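Local atomic coordinates of toxin 2A (PDB entry 5URP), a protein that probably acts as a virulence toxin of Paenibacillus larvae by transferring ADP-ribose from NAD+ to a host target. Residues 34-42 with 94-102; 168-179 with 190-199. All coordinates share one frame; numbering follows the deposited sequence.

Contact 1: residues 34-42 with 94-102; sequences KKWGKKEYS and KTKLKDSVT
E40 and W36, one turn apart on helix 30-45, reach the loop that leads from K94 into strand 101-107 and bury most of the surface here. E40 bends at chi2 (-90°), which brings its carboxylate up to the loop backbone. There OE2 accepts the amide of K98 with its syn lone pair, 3.2 Å from K98 N and nearly straight. A glutamate suits this place because its second oxygen is left for another task: OE1 takes a short bond from a water, 2.6 Å away, that also meets T95 OG1. A further water joins T95 OG1 to the carbonyl O of E40.

W36 serves both polar and apolar neighbours. Its indole N-H points at D99, with NE1 3.2 Å from OD2; the oxygen lies close to the ring plane and is met on its anti side. At the far end of the ring, CH2 lies 3.9 Å from L97 CD2, a methyl near the ring plane, and also touches V101 CG2. The CG of E40 rests over the rim of one face of the indole, 3.8 Å above its plane, and F26 meets the same ring.

The carboxylates of E40 and D99 are probably both negative, with OE2 and OD2 4.8 Å apart. One water donates to both oxygens, so their mutual repulsion is likely eased by shared hydration as well as by the N-H donors of K98 and W36.

Contact 2: residues 168-179 with 190-199; sequences LKIPKGGNAGYV and EMLLPRDTKY
Backbone hydrogen bonds join G177 and L192 as an antiparallel hydrogen-bonded pair: G177 N gives to L192 O at 3.0 Å, and L192 N gives to G177 O at 2.8 Å. V179 N extends the ladder to E190 O. CA-H...O contacts accompany these bonds, as from M191 CA to G177 O.

Y178 and M191, the neighbouring non-hydrogen-bonded pair, make a Met-aromatic contact. The methionine chain bends at chi2 (-69°) and chi3 (-61°), bringing SD to the ring edge, 4.9 Å from the centroid, and carrying CE on to A176 CB. Flexible methionine can thus follow both a ring and a small alanine.

Strands 177-178 and 190-193 form a beta hairpin, completed as a sheet by strand 149-152. E190 begins the middle strand, with OE2 bonded to S150 OG and OE1 to a glycerol probably from the crystallisation liquor; M191 O is bonded to T151 OG1. S150 and T151 belong to an STS motif, and E190 matches the last residue of the family's Q/E-x-E motif; as in related ADP-ribosyltransferases, it is probably the catalytic glutamate at the NAD+ cleft.

Among apolar contacts, L193 links the hairpin to the larger sheet. It meets L168 tip to tip, CD1 to CD2 at 3.7 Å, while its other methyl, CD2, touches both I170 CD1 and A176 CB. Within that sheet, across strand 214-221, Y199 crosses L168 at about a right angle, its CB 3.8 Å from CD1. Within the hairpin, V179 CG2 lies against the aliphatic part of E190, 3.7 Å from CB. On the approach to the hairpin, a type II turn from P171 to G174 places G173 at a positive phi (85°) that glycine adopts easily, and beyond it N175 CB rests 3.9 Å from P194 CG.

In the fold
Contact 2 is a buried, largely apolar meeting of strands near the middle of the molecule, whereas contact 1 lies farther out, is only partly buried and relies on carboxylates and water. Both reach the five-stranded mixed sheet, where strands 101-107 and 164-170 are neighbours: V101 of contact 1 and I170 of contact 2 are paired through their backbones. A probable bond from G173 N to L97 O also ties the turn at 171-174 to the loop that helix 30-45 covers. That helix meets the hairpin too, with G37 packing against Y178. Backbone ladders and apolar side chains thus hold the interior, while side-chain polar groups and bridging waters secure the helix outside.

Contact 1: residues 34-42 with 94-102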
loop_
_atom_site.group_PDB
_atom_site.type_symbol
_atom_site.label_atom_id
_atom_site.label_comp_id
_atom_site.label_asym_id
_atom_site.label_seq_id
_atom_site.Cartn_x
_atom_site.Cartn_y
_atom_site.Cartn_z
ATOM N N LYS A 34 -7.949 10.998 -9.684
ATOM C CA LYS A 34 -7.752 12.199 -8.891
ATOM C C LYS A 34 -9.091 12.833 -8.498
ATOM O O LYS A 34 -9.273 13.259 -7.349
ATOM C CB LYS A 34 -6.878 13.148 -9.690
ATOM C CG LYS A 34 -5.991 14.071 -8.921
ATOM C CD LYS A 34 -4.950 14.668 -9.871
ATOM C CE LYS A 34 -4.760 16.164 -9.661
ATOM N NZ LYS A 34 -4.035 16.493 -8.400
ATOM N N LYS A 35 -10.051 12.885 -9.425
ATOM C CA LYS A 35 -11.359 13.464 -9.103
ATOM C C LYS A 35 -12.079 12.674 -8.012
ATOM O O LYS A 35 -12.725 13.264 -7.127
ATOM C CB LYS A 35 -12.225 13.525 -10.364
ATOM C CG LYS A 35 -13.702 13.876 -10.107
ATOM C CD LYS A 35 -14.451 14.223 -11.404
ATOM C CE LYS A 35 -15.849 14.769 -11.112
ATOM N NZ LYS A 35 -15.831 15.975 -10.209
ATOM N N TRP A 36 -12.028 11.339 -8.090
ATOM C CA TRP A 36 -12.679 10.483 -7.102
ATOM C C TRP A 36 -12.014 10.630 -5.750
ATOM O O TRP A 36 -12.690 10.785 -4.720
ATOM C CB TRP A 36 -12.627 9.030 -7.562
ATOM C CG TRP A 36 -13.239 8.052 -6.619
ATOM C CD1 TRP A 36 -14.524 7.572 -6.658
ATOM C CD2 TRP A 36 -12.607 7.409 -5.501
ATOM N NE1 TRP A 36 -14.725 6.673 -5.640
ATOM C CE2 TRP A 36 -13.575 6.559 -4.909
ATOM C CE3 TRP A 36 -11.329 7.473 -4.938
ATOM C CZ2 TRP A 36 -13.298 5.778 -3.791
ATOM C CZ3 TRP A 36 -11.058 6.704 -3.821
ATOM C CH2 TRP A 36 -12.031 5.858 -3.268
ATOM N N GLY A 37 -10.680 10.596 -5.734
ATOM C CA GLY A 37 -9.969 10.668 -4.470
ATOM C C GLY A 37 -10.186 11.989 -3.760
ATOM O O GLY A 37 -10.340 12.030 -2.537
ATOM N N LYS A 38 -10.219 13.083 -4.517
ATOM C CA LYS A 38 -10.424 14.396 -3.910
ATOM C C LYS A 38 -11.782 14.507 -3.220
ATOM O O LYS A 38 -11.906 15.227 -2.229
ATOM C CB LYS A 38 -10.286 15.490 -4.951
ATOM C CG LYS A 38 -8.866 15.743 -5.379
ATOM C CD LYS A 38 -8.821 16.814 -6.436
ATOM C CE LYS A 38 -7.413 17.075 -6.925
ATOM N NZ LYS A 38 -7.406 17.919 -8.151
ATOM N N LYS A 39 -12.802 13.805 -3.719
ATOM C CA LYS A 39 -14.097 13.792 -3.040
ATOM C C LYS A 39 -14.004 13.093 -1.693
ATOM O O LYS A 39 -14.618 13.532 -0.714
ATOM C CB LYS A 39 -15.140 13.103 -3.913
ATOM C CG LYS A 39 -15.558 13.916 -5.112
ATOM C CD LYS A 39 -16.574 13.148 -5.914
ATOM C CE LYS A 39 -16.809 13.776 -7.266
ATOM N NZ LYS A 39 -18.232 13.536 -7.679
ATOM N N GLU A 40 -13.258 11.990 -1.634
ATOM C CA GLU A 40 -13.007 11.328 -0.363
ATOM C C GLU A 40 -12.191 12.229 0.567
ATOM O O GLU A 40 -12.516 12.349 1.757
ATOM C CB GLU A 40 -12.322 9.972 -0.619
ATOM C CG GLU A 40 -13.250 8.911 -1.323
ATOM C CD GLU A 40 -14.063 8.006 -0.344
ATOM O OE1 GLU A 40 -13.642 7.846 0.818
ATOM O OE2 GLU A 40 -15.101 7.424 -0.757
ATOM N N TYR A 41 -11.155 12.907 0.034
ATOM C CA TYR A 41 -10.329 13.775 0.879
ATOM C C TYR A 41 -11.132 14.969 1.379
ATOM O O TYR A 41 -10.976 15.390 2.531
ATOM C CB TYR A 41 -9.060 14.278 0.150
ATOM C CG TYR A 41 -8.233 15.197 1.045
ATOM C CD1 TYR A 41 -7.487 14.678 2.084
ATOM C CD2 TYR A 41 -8.266 16.583 0.906
ATOM C CE1 TYR A 41 -6.788 15.485 2.953
ATOM C CE2 TYR A 41 -7.534 17.418 1.773
ATOM C CZ TYR A 41 -6.815 16.848 2.806
ATOM O OH TYR A 41 -6.107 17.615 3.715
ATOM N N SER A 42 -11.984 15.536 0.521
ATOM C CA SER A 42 -12.738 16.722 0.909
ATOM C C SER A 42 -13.557 16.455 2.163
ATOM O O SER A 42 -13.693 17.330 3.027
ATOM C CB SER A 42 -13.633 17.161 -0.247
ATOM O OG SER A 42 -14.376 18.304 0.109
ATOM N N LYS A 94 -10.829 8.224 10.843
ATOM C CA LYS A 94 -11.789 9.272 10.545
ATOM C C LYS A 94 -12.329 9.212 9.118
ATOM O O LYS A 94 -13.045 10.129 8.707
ATOM C CB LYS A 94 -11.163 10.639 10.781
ATOM C CG LYS A 94 -10.659 10.838 12.196
ATOM C CD LYS A 94 -10.238 12.267 12.407
ATOM C CE LYS A 94 -9.772 12.500 13.828
ATOM N NZ LYS A 94 -9.399 13.921 14.076
ATOM N N THR A 95 -12.005 8.192 8.349
ATOM C CA THR A 95 -12.620 8.115 7.040
ATOM C C THR A 95 -12.974 6.673 6.724
ATOM O O THR A 95 -12.503 5.732 7.352
ATOM C CB THR A 95 -11.727 8.770 5.986
ATOM O OG1 THR A 95 -12.469 8.968 4.760
ATOM C CG2 THR A 95 -10.450 7.946 5.799
ATOM N N LYS A 96 -13.913 6.533 5.806
ATOM C CA LYS A 96 -14.513 5.258 5.451
ATOM C C LYS A 96 -14.820 5.343 3.967
ATOM O O LYS A 96 -15.372 6.350 3.515
ATOM C CB LYS A 96 -15.808 5.000 6.253
ATOM C CG LYS A 96 -15.687 3.999 7.377
ATOM C CD LYS A 96 -17.045 3.614 7.919
ATOM C CE LYS A 96 -16.960 2.372 8.762
ATOM N NZ LYS A 96 -16.611 2.730 10.166
ATOM N N LEU A 97 -14.480 4.305 3.218
ATOM C CA LEU A 97 -14.744 4.324 1.783
ATOM C C LEU A 97 -16.236 4.224 1.526
ATOM O O LEU A 97 -16.906 3.353 2.081
ATOM C CB LEU A 97 -14.048 3.168 1.072
ATOM C CG LEU A 97 -12.528 3.246 1.063
ATOM C CD1 LEU A 97 -11.998 2.031 0.315
ATOM C CD2 LEU A 97 -12.059 4.559 0.439
ATOM N N LYS A 98 -16.734 5.107 0.653
ATOM C CA LYS A 98 -18.107 5.007 0.169
ATOM C C LYS A 98 -18.274 3.870 -0.833
ATOM O O LYS A 98 -19.347 3.270 -0.904
ATOM C CB LYS A 98 -18.544 6.334 -0.477
ATOM C CG LYS A 98 -20.011 6.335 -0.922
ATOM C CD LYS A 98 -20.489 7.706 -1.390
ATOM C CE LYS A 98 -21.751 7.582 -2.257
ATOM N NZ LYS A 98 -22.528 8.863 -2.401
ATOM N N ASP A 99 -17.239 3.560 -1.611
ATOM C CA ASP A 99 -17.298 2.490 -2.597
ATOM C C ASP A 99 -16.113 1.566 -2.388
ATOM O O ASP A 99 -15.065 2.002 -1.923
ATOM C CB ASP A 99 -17.232 3.010 -4.038
ATOM C CG ASP A 99 -18.018 4.285 -4.255
ATOM O OD1 ASP A 99 -19.262 4.209 -4.247
ATOM O OD2 ASP A 99 -17.379 5.353 -4.477
ATOM N N SER A 100 -16.243 0.311 -2.822
ATOM C CA SER A 100 -15.064 -0.543 -2.850
ATOM C C SER A 100 -14.149 -0.084 -3.977
ATOM O O SER A 100 -14.615 0.379 -5.020
ATOM C CB SER A 100 -15.417 -2.001 -3.066
ATOM O OG SER A 100 -16.429 -2.402 -2.126
ATOM N N VAL A 101 -12.843 -0.240 -3.770
ATOM C CA VAL A 101 -11.887 0.297 -4.740
ATOM C C VAL A 101 -10.661 -0.585 -4.798
ATOM O O VAL A 101 -10.232 -1.160 -3.795
ATOM C CB VAL A 101 -11.509 1.753 -4.387
ATOM C CG1 VAL A 101 -10.640 1.810 -3.222
ATOM C CG2 VAL A 101 -10.871 2.451 -5.579
ATOM N N THR A 102 -10.069 -0.631 -5.994
ATOM C CA THR A 102 -8.823 -1.329 -6.237
ATOM C C THR A 102 -7.677 -0.327 -6.142
ATOM O O THR A 102 -7.772 0.780 -6.679
ATOM C CB THR A 102 -8.841 -1.970 -7.624
ATOM O OG1 THR A 102 -9.924 -2.892 -7.705
ATOM C CG2 THR A 102 -7.547 -2.721 -7.889
HETATM O O HOH W 1 -11.654 7.897 2.519
HETATM O O HOH W 2 -14.179 10.578 3.309
HETATM O O HOH W 3 -16.306 7.728 -3.000
#

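Contact 2: residues 168-179 with 190-199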
loop_
_atom_site.group_PDB
_atom_site.type_symbol
_atom_site.label_atom_id
_atom_site.label_comp_id
_atom_site.label_asym_id
_atom_site.label_seq_id
_atom_site.Cartn_x
_atom_site.Cartn_y
_atom_site.Cartn_z
ATOM N N LEU A 168 -4.780 -4.643 -4.931
ATOM C CA LEU A 168 -5.448 -4.867 -3.649
ATOM C C LEU A 168 -6.858 -4.311 -3.696
ATOM O O LEU A 168 -7.060 -3.148 -4.036
ATOM C CB LEU A 168 -4.628 -4.195 -2.544
ATOM C CG LEU A 168 -5.091 -4.321 -1.125
ATOM C CD1 LEU A 168 -4.858 -5.748 -0.687
ATOM C CD2 LEU A 168 -4.288 -3.355 -0.284
ATOM N N LYS A 169 -7.847 -5.126 -3.319
ATOM C CA LYS A 169 -9.221 -4.659 -3.273
ATOM C C LYS A 169 -9.521 -4.215 -1.850
ATOM O O LYS A 169 -9.238 -4.957 -0.911
ATOM C CB LYS A 169 -10.187 -5.767 -3.694
ATOM C CG LYS A 169 -9.922 -6.307 -5.088
ATOM C CD LYS A 169 -10.720 -7.564 -5.377
ATOM C CE LYS A 169 -10.405 -8.125 -6.753
ATOM N NZ LYS A 169 -11.043 -9.451 -6.982
ATOM N N ILE A 170 -10.030 -2.999 -1.689
ATOM C CA ILE A 170 -10.408 -2.461 -0.382
ATOM C C ILE A 170 -11.932 -2.423 -0.343
ATOM O O ILE A 170 -12.540 -1.788 -1.211
ATOM C CB ILE A 170 -9.858 -1.047 -0.120
ATOM C CG1 ILE A 170 -8.366 -0.934 -0.356
ATOM C CG2 ILE A 170 -10.114 -0.646 1.326
ATOM C CD1 ILE A 170 -7.929 0.513 -0.381
ATOM N N PRO A 171 -12.584 -3.044 0.642
ATOM C CA PRO A 171 -14.049 -3.075 0.642
ATOM C C PRO A 171 -14.679 -1.757 1.057
ATOM O O PRO A 171 -14.115 -0.978 1.827
ATOM C CB PRO A 171 -14.376 -4.162 1.673
ATOM C CG PRO A 171 -13.197 -4.205 2.589
ATOM C CD PRO A 171 -11.999 -3.908 1.685
ATOM N N LYS A 172 -15.888 -1.524 0.550
ATOM C CA LYS A 172 -16.665 -0.382 0.994
ATOM C C LYS A 172 -16.759 -0.415 2.515
ATOM O O LYS A 172 -16.897 -1.485 3.115
ATOM C CB LYS A 172 -18.064 -0.410 0.361
ATOM C CG LYS A 172 -19.074 0.602 0.957
ATOM C CD LYS A 172 -20.414 0.474 0.273
ATOM C CE LYS A 172 -21.391 1.524 0.775
ATOM N NZ LYS A 172 -22.427 1.737 -0.249
ATOM N N GLY A 173 -16.687 0.764 3.128
ATOM C CA GLY A 173 -16.668 0.868 4.575
ATOM C C GLY A 173 -15.291 0.712 5.187
ATOM O O GLY A 173 -15.142 0.889 6.407
ATOM N N GLY A 174 -14.290 0.350 4.392
ATOM C CA GLY A 174 -12.952 0.185 4.919
ATOM C C GLY A 174 -12.299 1.512 5.228
ATOM O O GLY A 174 -12.671 2.564 4.699
ATOM N N ASN A 175 -11.299 1.472 6.108
ATOM C CA ASN A 175 -10.538 2.677 6.440
ATOM C C ASN A 175 -9.397 2.789 5.435
ATOM O O ASN A 175 -8.562 1.892 5.337
ATOM C CB ASN A 175 -9.979 2.636 7.863
ATOM C CG ASN A 175 -11.061 2.562 8.967
ATOM O OD1 ASN A 175 -11.035 1.652 9.789
ATOM N ND2 ASN A 175 -11.965 3.538 9.019
ATOM N N ALA A 176 -9.377 3.886 4.697
ATOM C CA ALA A 176 -8.296 4.206 3.767
ATOM C C ALA A 176 -8.445 5.674 3.438
ATOM O O ALA A 176 -9.564 6.142 3.222
ATOM C CB ALA A 176 -8.380 3.340 2.513
ATOM N N GLY A 177 -7.325 6.400 3.418
ATOM C CA GLY A 177 -7.365 7.836 3.277
ATOM C C GLY A 177 -6.645 8.273 2.032
ATOM O O GLY A 177 -5.512 7.840 1.803
ATOM N N TYR A 178 -7.268 9.151 1.261
ATOM C CA TYR A 178 -6.646 9.687 0.052
ATOM C C TYR A 178 -5.798 10.871 0.487
ATOM O O TYR A 178 -6.340 11.921 0.831
ATOM C CB TYR A 178 -7.703 10.114 -0.953
ATOM C CG TYR A 178 -7.114 10.632 -2.232
ATOM C CD1 TYR A 178 -6.448 9.774 -3.096
ATOM C CD2 TYR A 178 -7.218 11.968 -2.577
ATOM C CE1 TYR A 178 -5.896 10.240 -4.305
ATOM C CE2 TYR A 178 -6.660 12.453 -3.787
ATOM C CZ TYR A 178 -6.013 11.572 -4.633
ATOM O OH TYR A 178 -5.491 12.055 -5.815
ATOM N N VAL A 179 -4.468 10.713 0.469
ATOM C CA VAL A 179 -3.591 11.716 1.052
ATOM C C VAL A 179 -2.898 12.602 0.014
ATOM O O VAL A 179 -2.167 13.504 0.416
ATOM C CB VAL A 179 -2.537 11.075 1.986
ATOM C CG1 VAL A 179 -3.207 10.319 3.164
ATOM C CG2 VAL A 179 -1.593 10.156 1.227
ATOM N N GLU A 190 -1.883 8.648 -3.624
ATOM C CA GLU A 190 -1.723 7.656 -2.566
ATOM C C GLU A 190 -2.999 7.474 -1.740
ATOM O O GLU A 190 -3.610 8.450 -1.287
ATOM C CB GLU A 190 -0.578 8.040 -1.637
ATOM C CG GLU A 190 -0.386 7.055 -0.498
ATOM C CD GLU A 190 0.826 7.303 0.380
ATOM O OE1 GLU A 190 1.753 8.058 -0.003
ATOM O OE2 GLU A 190 0.847 6.717 1.482
ATOM N N MET A 191 -3.364 6.215 -1.547
ATOM C CA MET A 191 -4.362 5.792 -0.566
ATOM C C MET A 191 -3.582 5.142 0.570
ATOM O O MET A 191 -2.871 4.149 0.359
ATOM C CB MET A 191 -5.372 4.809 -1.163
ATOM C CG MET A 191 -6.236 5.349 -2.247
ATOM S SD MET A 191 -7.425 6.578 -1.680
ATOM C CE MET A 191 -8.371 5.625 -0.528
ATOM N N LEU A 192 -3.719 5.684 1.775
ATOM C CA LEU A 192 -2.956 5.217 2.917
ATOM C C LEU A 192 -3.860 4.350 3.775
ATOM O O LEU A 192 -4.930 4.805 4.183
ATOM C CB LEU A 192 -2.430 6.401 3.713
ATOM C CG LEU A 192 -1.578 6.105 4.940
ATOM C CD1 LEU A 192 -0.392 5.236 4.607
ATOM C CD2 LEU A 192 -1.120 7.398 5.605
ATOM N N LEU A 193 -3.439 3.127 4.023
ATOM C CA LEU A 193 -4.235 2.207 4.838
ATOM C C LEU A 193 -3.595 2.077 6.216
ATOM O O LEU A 193 -2.381 2.247 6.386
ATOM C CB LEU A 193 -4.334 0.824 4.185
ATOM C CG LEU A 193 -5.310 0.549 3.037
ATOM C CD1 LEU A 193 -4.775 -0.627 2.224
ATOM C CD2 LEU A 193 -6.689 0.181 3.452
ATOM N N PRO A 194 -4.397 1.751 7.229
ATOM C CA PRO A 194 -3.886 1.628 8.590
ATOM C C PRO A 194 -2.771 0.615 8.708
ATOM O O PRO A 194 -2.663 -0.318 7.907
ATOM C CB PRO A 194 -5.119 1.144 9.382
ATOM C CG PRO A 194 -6.291 1.569 8.577
ATOM C CD PRO A 194 -5.859 1.588 7.148
ATOM N N ARG A 195 -1.927 0.815 9.713
ATOM C CA ARG A 195 -0.975 -0.218 10.072
ATOM C C ARG A 195 -1.710 -1.472 10.556
ATOM O O ARG A 195 -2.875 -1.423 10.934
ATOM C CB ARG A 195 -0.008 0.307 11.130
ATOM C CG ARG A 195 -0.562 0.463 12.529
ATOM C CD ARG A 195 0.433 1.214 13.405
ATOM N NE ARG A 195 -0.099 1.483 14.730
ATOM C CZ ARG A 195 0.024 0.683 15.778
ATOM N NH1 ARG A 195 0.656 -0.486 15.692
ATOM N NH2 ARG A 195 -0.501 1.058 16.931
ATOM N N ASP A 196 -1.003 -2.600 10.507
ATOM C CA ASP A 196 -1.543 -3.913 10.833
ATOM C C ASP A 196 -2.698 -4.315 9.916
ATOM O O ASP A 196 -3.616 -5.036 10.333
ATOM C CB ASP A 196 -1.972 -3.950 12.303
ATOM C CG ASP A 196 -0.794 -3.887 13.263
ATOM O OD1 ASP A 196 0.268 -4.451 12.946
ATOM O OD2 ASP A 196 -0.950 -3.336 14.377
ATOM N N THR A 197 -2.661 -3.881 8.655
ATOM C CA THR A 197 -3.659 -4.323 7.695
ATOM C C THR A 197 -3.442 -5.791 7.352
ATOM O O THR A 197 -2.316 -6.241 7.115
ATOM C CB THR A 197 -3.627 -3.456 6.427
ATOM O OG1 THR A 197 -4.224 -2.179 6.699
ATOM C CG2 THR A 197 -4.399 -4.117 5.278
ATOM N N LYS A 198 -4.546 -6.527 7.330
ATOM C CA LYS A 198 -4.592 -7.929 6.946
ATOM C C LYS A 198 -5.108 -8.008 5.522
ATOM O O LYS A 198 -6.105 -7.370 5.194
ATOM C CB LYS A 198 -5.532 -8.717 7.870
ATOM C CG LYS A 198 -5.021 -8.910 9.268
ATOM C CD LYS A 198 -6.115 -9.553 10.115
ATOM C CE LYS A 198 -5.583 -10.143 11.410
ATOM N NZ LYS A 198 -6.602 -10.972 12.145
ATOM N N TYR A 199 -4.417 -8.758 4.665
ATOM C CA TYR A 199 -4.911 -8.930 3.312
ATOM C C TYR A 199 -4.707 -10.369 2.869
ATOM O O TYR A 199 -3.684 -10.994 3.160
ATOM C CB TYR A 199 -4.264 -7.907 2.349
ATOM C CG TYR A 199 -2.758 -7.844 2.249
ATOM C CD1 TYR A 199 -1.988 -7.206 3.218
ATOM C CD2 TYR A 199 -2.112 -8.339 1.133
ATOM C CE1 TYR A 199 -0.605 -7.111 3.093
ATOM C CE2 TYR A 199 -0.734 -8.233 0.995
ATOM C CZ TYR A 199 0.007 -7.629 1.976
ATOM O OH TYR A 199 1.365 -7.543 1.820
#